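Local coordinates for protein peptide amidase (Stenotrophomonas maltophilia, PDB 1M22) that probably hydrolyses amide bonds, with peptide amides as likely substrates, as a member of the amidase signature family, at residues V180-E185 / D222-M227; G207-D212 / T239-R244; T298-A303 / Y478-R483. All coordinates share one frame; numbering follows the deposited sequence.

Interactions 1 and 2 lie in neighbouring parts of one region, and interaction 3 stands apart. Interaction 1 is core: two neighbouring inner strands of the mixed sheet, joined by backbone hydrogen bonds, with all touching residues buried. Interaction 2 is about 11 Å away, centre to centre. It ties a loop to the end of the helix that follows strand 223-228, by small apolar contacts, one direct backbone bond and a bridging water. The two touch where R211 bonds to the carbonyl of D222. Interaction 3 is nearer the surface, its centre about 25 Å from that of interaction 1. There two helices meet through a salt bridge and an apolar patch.

Interaction 1. Residues V180-E185 / D222-M227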
loop_
_atom_site.group_PDB
_atom_site.type_symbol
_atom_site.label_atom_id
_atom_site.label_comp_id
_atom_site.label_asym_id
_atom_site.label_seq_id
_atom_site.Cartn_x
_atom_site.Cartn_y
_atom_site.Cartn_z
ATOM N N VAL A 180 -2.887 -5.867 -10.603
ATOM C CA VAL A 180 -2.855 -4.914 -9.499
ATOM C C VAL A 180 -2.616 -5.676 -8.198
ATOM O O VAL A 180 -2.609 -6.910 -8.183
ATOM C CB VAL A 180 -4.196 -4.150 -9.384
ATOM C CG1 VAL A 180 -4.413 -3.286 -10.616
ATOM C CG2 VAL A 180 -5.347 -5.139 -9.226
ATOM N N ALA A 181 -2.429 -4.944 -7.107
ATOM C CA ALA A 181 -2.203 -5.563 -5.807
ATOM C C ALA A 181 -2.757 -4.701 -4.684
ATOM O O ALA A 181 -3.060 -3.520 -4.877
ATOM C CB ALA A 181 -0.709 -5.801 -5.585
ATOM N N ILE A 182 -2.901 -5.309 -3.513
ATOM C CA ILE A 182 -3.387 -4.607 -2.335
ATOM C C ILE A 182 -2.273 -4.591 -1.296
ATOM O O ILE A 182 -1.619 -5.615 -1.048
ATOM C CB ILE A 182 -4.609 -5.310 -1.686
ATOM C CG1 ILE A 182 -5.722 -5.530 -2.714
ATOM C CG2 ILE A 182 -5.126 -4.468 -0.523
ATOM C CD1 ILE A 182 -6.282 -4.258 -3.305
ATOM N N GLY A 183 -2.049 -3.425 -0.706
ATOM C CA GLY A 183 -1.056 -3.304 0.345
ATOM C C GLY A 183 -1.752 -2.707 1.553
ATOM O O GLY A 183 -2.970 -2.524 1.539
ATOM N N THR A 184 -0.997 -2.440 2.615
ATOM C CA THR A 184 -1.562 -1.800 3.799
ATOM C C THR A 184 -0.548 -0.790 4.305
ATOM O O THR A 184 0.657 -0.936 4.084
ATOM C CB THR A 184 -1.900 -2.785 4.968
ATOM O OG1 THR A 184 -0.694 -3.240 5.593
ATOM C CG2 THR A 184 -2.710 -3.967 4.473
ATOM N N GLU A 185 -1.044 0.251 4.963
ATOM C CA GLU A 185 -0.170 1.273 5.503
ATOM C C GLU A 185 -0.564 1.671 6.913
ATOM O O GLU A 185 -1.749 1.792 7.238
ATOM C CB GLU A 185 -0.167 2.535 4.620
ATOM C CG GLU A 185 0.680 3.674 5.222
ATOM C CD GLU A 185 1.194 4.695 4.207
ATOM O OE1 GLU A 185 1.382 4.344 3.020
ATOM O OE2 GLU A 185 1.446 5.853 4.612
ATOM N N ASP A 222 -4.156 2.374 10.518
ATOM C CA ASP A 222 -4.167 1.296 9.531
ATOM C C ASP A 222 -5.187 1.408 8.417
ATOM O O ASP A 222 -6.330 1.792 8.640
ATOM C CB ASP A 222 -4.460 -0.052 10.196
ATOM C CG ASP A 222 -3.280 -0.644 10.943
ATOM O OD1 ASP A 222 -2.267 0.045 11.176
ATOM O OD2 ASP A 222 -3.394 -1.836 11.310
ATOM N N THR A 223 -4.769 1.046 7.212
ATOM C CA THR A 223 -5.692 0.961 6.094
ATOM C C THR A 223 -5.075 0.241 4.921
ATOM O O THR A 223 -3.874 0.348 4.661
ATOM C CB THR A 223 -6.220 2.320 5.589
ATOM O OG1 THR A 223 -7.197 2.079 4.562
ATOM C CG2 THR A 223 -5.099 3.170 5.016
ATOM N N ALA A 224 -5.905 -0.530 4.237
ATOM C CA ALA A 224 -5.474 -1.224 3.042
ATOM C C ALA A 224 -5.605 -0.191 1.927
ATOM O O ALA A 224 -6.304 0.821 2.069
ATOM C CB ALA A 224 -6.372 -2.419 2.763
ATOM N N GLY A 225 -4.930 -0.440 0.816
ATOM C CA GLY A 225 -4.999 0.482 -0.297
ATOM C C GLY A 225 -4.455 -0.166 -1.546
ATOM O O GLY A 225 -3.697 -1.135 -1.468
ATOM N N PRO A 226 -4.817 0.351 -2.723
ATOM C CA PRO A 226 -4.345 -0.212 -3.988
ATOM C C PRO A 226 -2.928 0.179 -4.375
ATOM O O PRO A 226 -2.431 1.246 -4.013
ATOM C CB PRO A 226 -5.363 0.317 -4.988
ATOM C CG PRO A 226 -5.647 1.685 -4.453
ATOM C CD PRO A 226 -5.774 1.448 -2.956
ATOM N N MET A 227 -2.289 -0.718 -5.113
ATOM C CA MET A 227 -0.951 -0.509 -5.645
ATOM C C MET A 227 -1.091 -0.963 -7.095
ATOM O O MET A 227 -1.571 -2.066 -7.378
ATOM C CB MET A 227 0.058 -1.322 -4.838
ATOM C CG MET A 227 0.067 -0.849 -3.381
ATOM S SD MET A 227 1.181 -1.681 -2.240
ATOM C CE MET A 227 2.710 -0.765 -2.497
#
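M227 sets its sulfur against the backbone of G183, with M227 SD 3.8 Å from G183 CA. A chi2 of 180° carries SD out over G183, which has no side chain. The backbones are the tight part. Six hydrogen bonds come in three pairs, A181 with M227, G183 with G225 and E185 with T223. The bond from G183 N to G225 O, 2.9 Å, is almost straight (175°). The return bond, from G225 N to G183 O (3.0 Å), approaches from above the carbonyl plane. The strands come closest at T184 and A224, whose CA atoms are 4.0 Å apart. A224 CA also lies 3.2 Å from G183 O, a CA-H...O contact. The face of I182, T184, A224 and P226 is looser. There I182 CG2 touches A224 CB at 4.1 Å, and helix 231-241 packs on I182 and P226. Neither face is open to solvent. The polar ends turn to other partners: T184 OG1 bonds to K86 NZ, and E185 OE1 takes the backbone N-H groups of I190 and V191. This antiparallel pair belongs to the central mixed sheet of the amidase signature fold, beside the active-site residues K86 and S189.

Interaction 2. Residues G207-D212 / T239-R244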
loop_
_atom_site.group_PDB
_atom_site.type_symbol
_atom_site.label_atom_id
_atom_site.label_comp_id
_atom_site.label_asym_id
_atom_site.label_seq_id
_atom_site.Cartn_x
_atom_site.Cartn_y
_atom_site.Cartn_z
ATOM N N GLY A 207 -11.028 4.530 7.290
ATOM C CA GLY A 207 -12.468 4.379 7.363
ATOM C C GLY A 207 -13.107 4.184 6.002
ATOM O O GLY A 207 -14.261 3.762 5.922
ATOM N N LEU A 208 -12.382 4.488 4.927
ATOM C CA LEU A 208 -12.941 4.309 3.590
ATOM C C LEU A 208 -13.004 2.829 3.231
ATOM O O LEU A 208 -13.965 2.374 2.614
ATOM C CB LEU A 208 -12.101 5.046 2.539
ATOM C CG LEU A 208 -12.636 4.929 1.101
ATOM C CD1 LEU A 208 -13.995 5.615 0.996
ATOM C CD2 LEU A 208 -11.645 5.557 0.126
ATOM N N VAL A 209 -11.970 2.090 3.626
ATOM C CA VAL A 209 -11.861 0.660 3.350
ATOM C C VAL A 209 -11.765 -0.114 4.663
ATOM O O VAL A 209 -10.942 0.203 5.524
ATOM C CB VAL A 209 -10.606 0.357 2.496
ATOM C CG1 VAL A 209 -10.519 -1.136 2.198
ATOM C CG2 VAL A 209 -10.643 1.168 1.206
ATOM N N SER A 210 -12.594 -1.141 4.809
ATOM C CA SER A 210 -12.595 -1.928 6.034
ATOM C C SER A 210 -11.258 -2.584 6.360
ATOM O O SER A 210 -10.574 -3.100 5.476
ATOM C CB SER A 210 -13.662 -3.016 5.948
ATOM O OG SER A 210 -13.664 -3.796 7.131
ATOM N N ARG A 211 -10.901 -2.565 7.642
ATOM C CA ARG A 211 -9.677 -3.208 8.103
ATOM C C ARG A 211 -10.003 -4.588 8.673
ATOM O O ARG A 211 -9.123 -5.271 9.202
ATOM C CB ARG A 211 -8.977 -2.378 9.191
ATOM C CG ARG A 211 -8.206 -1.148 8.706
ATOM C CD ARG A 211 -9.115 0.051 8.473
ATOM N NE ARG A 211 -9.870 0.397 9.677
ATOM C CZ ARG A 211 -9.358 0.999 10.747
ATOM N NH1 ARG A 211 -8.079 1.350 10.780
ATOM N NH2 ARG A 211 -10.125 1.217 11.808
ATOM N N ASP A 212 -11.256 -5.019 8.569
ATOM C CA ASP A 212 -11.587 -6.325 9.118
ATOM C C ASP A 212 -10.858 -7.427 8.355
ATOM O O ASP A 212 -10.740 -7.390 7.128
ATOM C CB ASP A 212 -13.097 -6.570 9.097
ATOM C CG ASP A 212 -13.521 -7.635 10.107
ATOM O OD1 ASP A 212 -13.197 -7.489 11.309
ATOM O OD2 ASP A 212 -14.173 -8.614 9.702
ATOM N N THR A 239 -12.506 1.578 -6.099
ATOM C CA THR A 239 -13.944 1.514 -6.319
ATOM C C THR A 239 -14.521 0.193 -5.807
ATOM O O THR A 239 -15.622 0.153 -5.260
ATOM C CB THR A 239 -14.270 1.665 -7.822
ATOM O OG1 THR A 239 -13.836 2.955 -8.279
ATOM C CG2 THR A 239 -15.768 1.524 -8.067
ATOM N N ALA A 240 -13.766 -0.885 -5.973
ATOM C CA ALA A 240 -14.225 -2.198 -5.540
ATOM C C ALA A 240 -14.080 -2.479 -4.042
ATOM O O ALA A 240 -14.926 -3.159 -3.459
ATOM C CB ALA A 240 -13.501 -3.283 -6.338
ATOM N N ILE A 241 -13.028 -1.961 -3.412
ATOM C CA ILE A 241 -12.814 -2.242 -1.994
ATOM C C ILE A 241 -13.426 -1.261 -1.001
ATOM O O ILE A 241 -13.598 -1.604 0.169
ATOM C CB ILE A 241 -11.301 -2.403 -1.668
ATOM C CG1 ILE A 241 -10.545 -1.094 -1.908
ATOM C CG2 ILE A 241 -10.711 -3.529 -2.515
ATOM C CD1 ILE A 241 -9.065 -1.168 -1.536
ATOM N N ALA A 242 -13.754 -0.051 -1.442
ATOM C CA ALA A 242 -14.348 0.924 -0.532
ATOM C C ALA A 242 -15.752 0.494 -0.132
ATOM O O ALA A 242 -16.512 -0.018 -0.957
ATOM C CB ALA A 242 -14.394 2.303 -1.187
ATOM N N GLY A 243 -16.097 0.694 1.135
ATOM C CA GLY A 243 -17.428 0.326 1.583
ATOM C C GLY A 243 -17.560 0.188 3.084
ATOM O O GLY A 243 -16.587 -0.100 3.782
ATOM N N ARG A 244 -18.774 0.399 3.581
ATOM C CA ARG A 244 -19.052 0.290 5.006
ATOM C C ARG A 244 -19.102 -1.176 5.435
ATOM O O ARG A 244 -19.631 -2.033 4.723
ATOM C CB ARG A 244 -20.383 0.969 5.333
ATOM C CG ARG A 244 -20.698 1.048 6.817
ATOM C CD ARG A 244 -21.966 1.851 7.069
ATOM N NE ARG A 244 -22.231 2.020 8.494
ATOM C CZ ARG A 244 -23.250 2.716 8.990
ATOM N NH1 ARG A 244 -24.108 3.313 8.174
ATOM N NH2 ARG A 244 -23.410 2.814 10.302
HETATM O O HOH W 1 -14.482 -1.750 2.791
#
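V209 and I241 cross obliquely, the two methyls of V209 against the CG1-CD1 branch of I241. V209 CG2 is 3.9 Å from I241 CG1. V209 CG1 lies 3.7 Å from I241 O, so one branch packs on the side chain while the other also meets the backbone. I241 CG1 sits between its backbone N and carbonyl carbon (chi1 64°), with CD1 extended beyond it near both valine methyls. L208 makes the second apolar contact. L208 CG is anti to the backbone N (chi1 -179°) and comes 3.9 Å from A242 CB. One direct backbone bond joins the segments: G243 N points at L208 O, 3.1 Å away, with an N-H...O angle of 161°. L208 O also takes a bond from R257. A water bridges the segments. It accepts from S210 N and donates to I241 O and to G243 O, so three backbone groups share it. S210 OG accepts from D212 N (3.1 Å) in an ST turn and also bonds to D245. The loop after strand 200-203 thus lies on the C-terminal end of helix 231-241, while helix 112-119 packs on V209 through L113 and on I241 through L117.

Interaction 3. Residues T298-A303 / Y478-R483; sequences TELRRA and YAYEQR
R483 reaches across to E299, R302 and A303 of segment 298-303 and makes the polar contact. Its CB points toward the other segment. R483 CG takes the position between the backbone N and the carbonyl carbon (chi1 60°) and passes 3.9 Å from E299 OE1. R483 CD lies 3.8 Å from A303 CB and is also near the carbonyl oxygen of E299. The chain then bends at chi3, which places NE. R483 NE donates to E299 OE1 at 2.7 Å, a nearly straight bond (168°) with the acceptor in the guanidinium plane. This is a salt bridge, and R483 NH2 adds a weak bond to E299 OE1 at 3.2 Å. The carboxylate and guanidinium planes are turned 42° from each other. E299 OE2 has a weak bond of its own from Q295, one turn earlier.

The bridge joins helices 289-302 and 470-484, part of the helical layers that cover the central sheet of the amidase fold. Helix 289-302 leads into strand 306-310, an outermost strand of that sheet.

Beyond NE, CZ lies near E299 OE1 and R302 CB. One face of the guanidinium lies over R302 CB, A303 N and E299 O. R302 CB is 3.4 Å from R483 NH2, and A303 N is 3.7 Å from R483 NH1. The R302 side chain leads away, so the two guanidinium groups, both probably charged, keep their distance.

L300 and Y480 form the apolar side of the contact. L300 CD2 meets Y480 CD1 at 3.9 Å, and E299 CB approaches Y480 CE1 at 4.2 Å, both obliquely to the ring. Y480 is buried and also packs on V449 and M451 of strand 446-454 and on L461 and F463 of strand 457-464. R483 is exposed; it and E299 touch a crystal neighbour.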
loop_
_atom_site.group_PDB
_atom_site.type_symbol
_atom_site.label_atom_id
_atom_site.label_comp_id
_atom_site.label_asym_id
_atom_site.label_seq_id
_atom_site.Cartn_x
_atom_site.Cartn_y
_atom_site.Cartn_z
ATOM N N THR A 298 6.582 22.382 -12.633
ATOM C CA THR A 298 6.296 23.011 -13.914
ATOM C C THR A 298 5.144 22.298 -14.620
ATOM O O THR A 298 4.257 22.948 -15.176
ATOM C CB THR A 298 7.539 23.006 -14.823
ATOM O OG1 THR A 298 8.556 23.827 -14.232
ATOM C CG2 THR A 298 7.203 23.546 -16.209
ATOM N N GLU A 299 5.151 20.966 -14.601
ATOM C CA GLU A 299 4.081 20.208 -15.242
ATOM C C GLU A 299 2.740 20.517 -14.573
ATOM O O GLU A 299 1.728 20.669 -15.250
ATOM C CB GLU A 299 4.357 18.701 -15.172
ATOM C CG GLU A 299 5.575 18.214 -15.966
ATOM C CD GLU A 299 5.443 18.403 -17.475
ATOM O OE1 GLU A 299 4.312 18.379 -18.001
ATOM O OE2 GLU A 299 6.487 18.556 -18.144
ATOM N N LEU A 300 2.736 20.606 -13.246
ATOM C CA LEU A 300 1.512 20.913 -12.513
ATOM C C LEU A 300 0.982 22.290 -12.917
ATOM O O LEU A 300 -0.217 22.464 -13.137
ATOM C CB LEU A 300 1.771 20.873 -11.002
ATOM C CG LEU A 300 2.097 19.497 -10.409
ATOM C CD1 LEU A 300 2.526 19.647 -8.959
ATOM C CD2 LEU A 300 0.882 18.589 -10.513
ATOM N N ARG A 301 1.880 23.267 -13.015
ATOM C CA ARG A 301 1.489 24.619 -13.402
ATOM C C ARG A 301 0.967 24.671 -14.835
ATOM O O ARG A 301 -0.053 25.306 -15.105
ATOM C CB ARG A 301 2.670 25.582 -13.247
ATOM C CG ARG A 301 3.042 25.860 -11.803
ATOM C CD ARG A 301 4.187 26.853 -11.698
ATOM N NE ARG A 301 4.482 27.187 -10.306
ATOM C CZ ARG A 301 5.630 26.913 -9.694
ATOM N NH1 ARG A 301 6.604 26.297 -10.350
ATOM N NH2 ARG A 301 5.800 27.249 -8.421
ATOM N N ARG A 302 1.667 24.008 -15.751
ATOM C CA ARG A 302 1.254 23.992 -17.150
ATOM C C ARG A 302 -0.099 23.311 -17.319
ATOM O O ARG A 302 -0.820 23.572 -18.283
ATOM C CB ARG A 302 2.308 23.282 -18.006
ATOM C CG ARG A 302 3.635 24.026 -18.101
ATOM C CD ARG A 302 3.479 25.353 -18.829
ATOM N NE ARG A 302 4.739 26.086 -18.919
ATOM C CZ ARG A 302 5.396 26.581 -17.873
ATOM N NH1 ARG A 302 4.912 26.424 -16.648
ATOM N NH2 ARG A 302 6.537 27.233 -18.052
ATOM N N ALA A 303 -0.444 22.439 -16.375
ATOM C CA ALA A 303 -1.716 21.729 -16.410
ATOM C C ALA A 303 -2.842 22.611 -15.878
ATOM O O ALA A 303 -4.010 22.221 -15.908
ATOM C CB ALA A 303 -1.622 20.442 -15.593
ATOM N N TYR A 478 -4.092 11.910 -11.631
ATOM C CA TYR A 478 -4.298 11.416 -12.986
ATOM C C TYR A 478 -3.872 12.469 -14.009
ATOM O O TYR A 478 -3.185 12.161 -14.982
ATOM C CB TYR A 478 -5.769 11.061 -13.201
ATOM C CG TYR A 478 -6.074 10.529 -14.580
ATOM C CD1 TYR A 478 -5.703 9.235 -14.949
ATOM C CD2 TYR A 478 -6.732 11.319 -15.522
ATOM C CE1 TYR A 478 -5.981 8.741 -16.222
ATOM C CE2 TYR A 478 -7.015 10.834 -16.799
ATOM C CZ TYR A 478 -6.637 9.546 -17.140
ATOM O OH TYR A 478 -6.914 9.051 -18.396
ATOM N N ALA A 479 -4.284 13.714 -13.788
ATOM C CA ALA A 479 -3.933 14.797 -14.703
ATOM C C ALA A 479 -2.417 14.949 -14.801
ATOM O O ALA A 479 -1.874 15.188 -15.879
ATOM C CB ALA A 479 -4.566 16.100 -14.235
ATOM N N TYR A 480 -1.732 14.817 -13.670
ATOM C CA TYR A 480 -0.277 14.922 -13.659
ATOM C C TYR A 480 0.339 13.745 -14.415
ATOM O O TYR A 480 1.224 13.917 -15.256
ATOM C CB TYR A 480 0.256 14.921 -12.222
ATOM C CG TYR A 480 1.750 14.697 -12.159
ATOM C CD1 TYR A 480 2.644 15.706 -12.514
ATOM C CD2 TYR A 480 2.266 13.443 -11.836
ATOM C CE1 TYR A 480 4.018 15.467 -12.559
ATOM C CE2 TYR A 480 3.634 13.194 -11.880
ATOM C CZ TYR A 480 4.501 14.206 -12.243
ATOM O OH TYR A 480 5.849 13.940 -12.319
ATOM N N GLU A 481 -0.140 12.547 -14.107
ATOM C CA GLU A 481 0.356 11.331 -14.728
ATOM C C GLU A 481 0.193 11.327 -16.243
ATOM O O GLU A 481 1.101 10.927 -16.977
ATOM C CB GLU A 481 -0.378 10.130 -14.140
ATOM C CG GLU A 481 0.022 8.800 -14.738
ATOM C CD GLU A 481 -1.026 7.734 -14.496
ATOM O OE1 GLU A 481 -2.186 7.946 -14.909
ATOM O OE2 GLU A 481 -0.696 6.693 -13.896
ATOM N N GLN A 482 -0.965 11.769 -16.715
ATOM C CA GLN A 482 -1.228 11.758 -18.144
ATOM C C GLN A 482 -0.357 12.673 -18.988
ATOM O O GLN A 482 -0.181 12.425 -20.180
ATOM C CB GLN A 482 -2.709 12.035 -18.399
ATOM C CG GLN A 482 -3.607 10.897 -17.934
ATOM C CD GLN A 482 -3.196 9.556 -18.521
ATOM O OE1 GLN A 482 -2.695 8.676 -17.816
ATOM N NE2 GLN A 482 -3.399 9.399 -19.822
ATOM N N ARG A 483 0.196 13.727 -18.398
ATOM C CA ARG A 483 1.058 14.591 -19.189
ATOM C C ARG A 483 2.537 14.288 -18.976
ATOM O O ARG A 483 3.394 14.857 -19.647
ATOM C CB ARG A 483 0.763 16.075 -18.922
ATOM C CG ARG A 483 0.947 16.573 -17.507
ATOM C CD ARG A 483 0.695 18.083 -17.485
ATOM N NE ARG A 483 1.707 18.797 -18.264
ATOM C CZ ARG A 483 1.463 19.794 -19.114
ATOM N NH1 ARG A 483 0.224 20.223 -19.320
ATOM N NH2 ARG A 483 2.470 20.366 -19.759
#